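Local structure of DNA repair protein RAD2 (Saccharomyces cerevisiae, 4Q0W) at residues L228-L239 with S256-L266. The protein forms, in this catalytic core, a magnesium-dependent single-stranded DNA endonuclease of the XPG family, essential for the incision step of excision repair in yeast. Numbering follows the deposited sequence.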
loop_
_atom_site.group_PDB
_atom_site.type_symbol
_atom_site.label_atom_id
_atom_site.label_comp_id
_atom_site.label_asym_id
_atom_site.label_seq_id
_atom_site.Cartn_x
_atom_site.Cartn_y
_atom_site.Cartn_z
ATOM N N LEU A 228 12.232 12.837 19.265
ATOM C CA LEU A 228 11.876 13.926 18.354
ATOM C C LEU A 228 11.619 15.219 19.101
ATOM O O LEU A 228 10.711 15.286 19.946
ATOM C CB LEU A 228 10.653 13.552 17.507
ATOM C CG LEU A 228 10.836 12.317 16.617
ATOM C CD1 LEU A 228 9.539 11.919 15.903
ATOM C CD2 LEU A 228 11.945 12.569 15.608
ATOM N N ASP A 229 12.412 16.249 18.807
ATOM C CA ASP A 229 12.116 17.566 19.365
ATOM C C ASP A 229 11.319 18.393 18.355
ATOM O O ASP A 229 10.943 17.888 17.292
ATOM C CB ASP A 229 13.382 18.296 19.838
ATOM C CG ASP A 229 14.346 18.631 18.702
ATOM O OD1 ASP A 229 13.997 18.470 17.506
ATOM O OD2 ASP A 229 15.472 19.073 19.014
ATOM N N ARG A 230 11.080 19.658 18.671
ATOM C CA ARG A 230 10.254 20.494 17.812
ATOM C C ARG A 230 10.885 20.685 16.435
ATOM O O ARG A 230 10.208 20.550 15.411
ATOM C CB ARG A 230 9.974 21.839 18.481
ATOM C CG ARG A 230 8.845 22.627 17.817
ATOM C CD ARG A 230 8.549 23.887 18.581
ATOM N NE ARG A 230 7.703 24.793 17.817
ATOM C CZ ARG A 230 7.409 26.026 18.207
ATOM N NH1 ARG A 230 6.633 26.795 17.456
ATOM N NH2 ARG A 230 7.888 26.488 19.356
ATOM N N LYS A 231 12.186 20.965 16.406
ATOM C CA LYS A 231 12.884 21.128 15.127
ATOM C C LYS A 231 12.843 19.834 14.311
ATOM O O LYS A 231 12.632 19.875 13.098
ATOM C CB LYS A 231 14.331 21.608 15.322
ATOM C CG LYS A 231 15.089 21.752 13.998
ATOM C CD LYS A 231 16.512 22.271 14.186
ATOM C CE LYS A 231 17.347 22.083 12.912
ATOM N N ASN A 232 13.031 18.688 14.970
ATOM C CA ASN A 232 12.895 17.404 14.290
ATOM C C ASN A 232 11.533 17.257 13.607
ATOM O O ASN A 232 11.447 16.786 12.466
ATOM C CB ASN A 232 13.023 16.233 15.265
ATOM C CG ASN A 232 14.437 16.042 15.814
ATOM O OD1 ASN A 232 14.589 15.536 16.926
ATOM N ND2 ASN A 232 15.466 16.419 15.043
ATOM N N MET A 233 10.470 17.609 14.334
ATOM C CA MET A 233 9.106 17.508 13.810
ATOM C C MET A 233 8.918 18.444 12.620
ATOM O O MET A 233 8.275 18.093 11.627
ATOM C CB MET A 233 8.081 17.830 14.907
ATOM C CG MET A 233 8.007 16.753 16.001
ATOM S SD MET A 233 6.702 17.045 17.228
ATOM C CE MET A 233 7.370 18.457 18.083
ATOM N N ILE A 234 9.486 19.639 12.717
ATOM C CA ILE A 234 9.369 20.591 11.626
ATOM C C ILE A 234 10.132 20.043 10.400
ATOM O O ILE A 234 9.718 20.248 9.262
ATOM C CB ILE A 234 9.883 21.981 12.048
ATOM C CG1 ILE A 234 9.002 22.556 13.154
ATOM C CG2 ILE A 234 9.943 22.939 10.853
ATOM C CD1 ILE A 234 9.474 23.913 13.692
ATOM N N GLU A 235 11.222 19.312 10.628
ATOM C CA GLU A 235 11.985 18.771 9.500
ATOM C C GLU A 235 11.325 17.519 8.935
ATOM O O GLU A 235 11.376 17.280 7.728
ATOM C CB GLU A 235 13.448 18.512 9.886
ATOM C CG GLU A 235 14.241 19.800 10.210
ATOM C CD GLU A 235 15.746 19.646 9.946
ATOM O OE1 GLU A 235 16.274 18.516 10.081
ATOM O OE2 GLU A 235 16.399 20.653 9.591
ATOM N N LEU A 236 10.707 16.717 9.803
ATOM C CA LEU A 236 9.838 15.629 9.336
ATOM C C LEU A 236 8.731 16.137 8.397
ATOM O O LEU A 236 8.405 15.493 7.389
ATOM C CB LEU A 236 9.193 14.908 10.520
ATOM C CG LEU A 236 9.976 13.867 11.302
ATOM C CD1 LEU A 236 9.129 13.387 12.512
ATOM C CD2 LEU A 236 10.365 12.681 10.389
ATOM N N ALA A 237 8.152 17.290 8.719
ATOM C CA ALA A 237 7.101 17.854 7.871
ATOM C C ALA A 237 7.625 18.010 6.439
ATOM O O ALA A 237 6.909 17.756 5.461
ATOM C CB ALA A 237 6.628 19.181 8.422
ATOM N N GLN A 238 8.892 18.394 6.317
ATOM C CA GLN A 238 9.483 18.612 4.995
ATOM C C GLN A 238 9.829 17.330 4.247
ATOM O O GLN A 238 10.246 17.371 3.083
ATOM C CB GLN A 238 10.706 19.524 5.117
ATOM C CG GLN A 238 10.299 20.931 5.521
ATOM C CD GLN A 238 11.460 21.755 5.998
ATOM O OE1 GLN A 238 12.251 22.255 5.196
ATOM N NE2 GLN A 238 11.577 21.903 7.314
ATOM N N LEU A 239 9.667 16.187 4.904
ATOM C CA LEU A 239 9.801 14.914 4.202
ATOM C C LEU A 239 8.406 14.359 3.889
ATOM O O LEU A 239 8.117 13.934 2.759
ATOM C CB LEU A 239 10.595 13.911 5.049
ATOM C CG LEU A 239 12.026 14.340 5.365
ATOM C CD1 LEU A 239 12.672 13.372 6.351
ATOM C CD2 LEU A 239 12.860 14.483 4.086
ATOM N N SER A 256 11.057 8.497 6.480
ATOM C CA SER A 256 11.305 9.839 7.004
ATOM C C SER A 256 11.952 9.769 8.380
ATOM O O SER A 256 12.915 10.490 8.664
ATOM C CB SER A 256 10.013 10.648 7.053
ATOM O OG SER A 256 9.493 10.801 5.748
ATOM N N ILE A 257 11.426 8.892 9.228
ATOM C CA ILE A 257 12.014 8.671 10.545
ATOM C C ILE A 257 13.462 8.181 10.400
ATOM O O ILE A 257 14.344 8.636 11.129
ATOM C CB ILE A 257 11.183 7.671 11.389
ATOM C CG1 ILE A 257 9.891 8.327 11.854
ATOM C CG2 ILE A 257 11.958 7.213 12.637
ATOM C CD1 ILE A 257 10.127 9.509 12.784
ATOM N N GLU A 258 13.708 7.279 9.449
ATOM C CA GLU A 258 15.062 6.767 9.232
ATOM C C GLU A 258 16.029 7.890 8.860
ATOM O O GLU A 258 17.149 7.954 9.381
ATOM C CB GLU A 258 15.073 5.692 8.145
ATOM C CG GLU A 258 14.505 4.353 8.591
ATOM C CD GLU A 258 14.343 3.371 7.439
ATOM O OE1 GLU A 258 14.664 3.738 6.283
ATOM O OE2 GLU A 258 13.888 2.235 7.693
ATOM N N VAL A 259 15.597 8.774 7.959
ATOM C CA VAL A 259 16.425 9.908 7.552
ATOM C C VAL A 259 16.839 10.782 8.747
ATOM O O VAL A 259 18.015 11.146 8.906
ATOM C CB VAL A 259 15.706 10.769 6.488
ATOM C CG1 VAL A 259 16.376 12.128 6.344
ATOM C CG2 VAL A 259 15.673 10.038 5.149
ATOM N N ILE A 260 15.878 11.123 9.594
ATOM C CA ILE A 260 16.182 11.967 10.746
ATOM C C ILE A 260 17.116 11.229 11.710
ATOM O O ILE A 260 18.057 11.810 12.243
ATOM C CB ILE A 260 14.899 12.403 11.475
ATOM C CG1 ILE A 260 14.006 13.200 10.530
ATOM C CG2 ILE A 260 15.221 13.218 12.726
ATOM C CD1 ILE A 260 14.686 14.417 9.916
ATOM N N ALA A 261 16.863 9.941 11.919
ATOM C CA ALA A 261 17.696 9.140 12.817
ATOM C C ALA A 261 19.129 9.011 12.299
ATOM O O ALA A 261 20.091 9.172 13.052
ATOM C CB ALA A 261 17.076 7.759 13.031
ATOM N N GLU A 262 19.273 8.727 11.010
ATOM C CA GLU A 262 20.596 8.468 10.457
ATOM C C GLU A 262 21.413 9.735 10.196
ATOM O O GLU A 262 22.623 9.718 10.375
ATOM C CB GLU A 262 20.503 7.609 9.196
ATOM C CG GLU A 262 21.629 6.572 9.058
ATOM C CD GLU A 262 21.461 5.376 9.992
ATOM O OE1 GLU A 262 21.908 4.267 9.624
ATOM O OE2 GLU A 262 20.878 5.538 11.090
ATOM N N PHE A 263 20.765 10.833 9.808
ATOM C CA PHE A 263 21.496 12.060 9.485
ATOM C C PHE A 263 21.413 13.176 10.535
ATOM O O PHE A 263 22.191 14.143 10.501
ATOM C CB PHE A 263 21.078 12.575 8.094
ATOM C CG PHE A 263 21.374 11.602 6.993
ATOM C CD1 PHE A 263 22.651 11.526 6.444
ATOM C CD2 PHE A 263 20.397 10.727 6.534
ATOM C CE1 PHE A 263 22.939 10.610 5.433
ATOM C CE2 PHE A 263 20.682 9.805 5.520
ATOM C CZ PHE A 263 21.957 9.751 4.971
ATOM N N GLY A 264 20.475 13.051 11.467
ATOM C CA GLY A 264 20.313 14.075 12.483
ATOM C C GLY A 264 19.467 15.250 12.024
ATOM O O GLY A 264 18.538 15.666 12.726
ATOM N N ASN A 265 19.796 15.798 10.858
ATOM C CA ASN A 265 19.010 16.880 10.275
ATOM C C ASN A 265 19.071 16.904 8.746
ATOM O O ASN A 265 19.887 16.202 8.142
ATOM C CB ASN A 265 19.378 18.248 10.884
ATOM C CG ASN A 265 20.783 18.733 10.489
ATOM O OD1 ASN A 265 21.260 18.524 9.361
ATOM N ND2 ASN A 265 21.445 19.398 11.429
ATOM N N LEU A 266 18.235 17.742 8.137
ATOM C CA LEU A 266 18.057 17.755 6.692
ATOM C C LEU A 266 19.259 18.335 5.952
ATOM O O LEU A 266 19.515 17.968 4.808
ATOM C CB LEU A 266 16.800 18.555 6.325
ATOM C CG LEU A 266 15.480 17.968 6.849
ATOM C CD1 LEU A 266 14.293 18.774 6.357
ATOM C CD2 LEU A 266 15.340 16.501 6.438
HETATM O O HOH W 1 16.335 17.496 12.498
HETATM O O HOH W 2 18.075 14.828 15.403
#
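E235 OE1 accepts the backbone N-H of L266 at 2.9 Å in a bent bond (143° at the hydrogen), on its syn side but well out of the carboxylate plane. With CG anti to the carbonyl carbon (chi1 -66°), the extended chain carries the carboxylate to that amide and lies against L266, whose CG is 3.5 Å from E235 CD. A water donates to the same OE1 and to G264 O while accepting from N232 ND2; a second water repeats the link from N232 ND2 to G264 O. Were this glutamate an alanine, the L266 amide would probably lose its acceptor and the L266 side chain much of its cover. Beside this polar seam, I260 enters as a knob between N232, E235, L236 and L239, its CG1 3.7 Å from L236 CD2; L239 reciprocates among S256, V259 and I260 of helix 253-263 and L266, which starts the next helix. A capping box fixes the water-holding amide: N232 N donates to D229 OD1, D229 N to N232 OD1. The axes cross at 131° in the family's helix-two-turn-helix motif, about 5 Å from DNA (nearest atoms), with the S256 side chain about 7 Å from a potassium ion. Helices 194-197 and 311-318 pack on helix 230-240, helix 288-299 on helix 253-263.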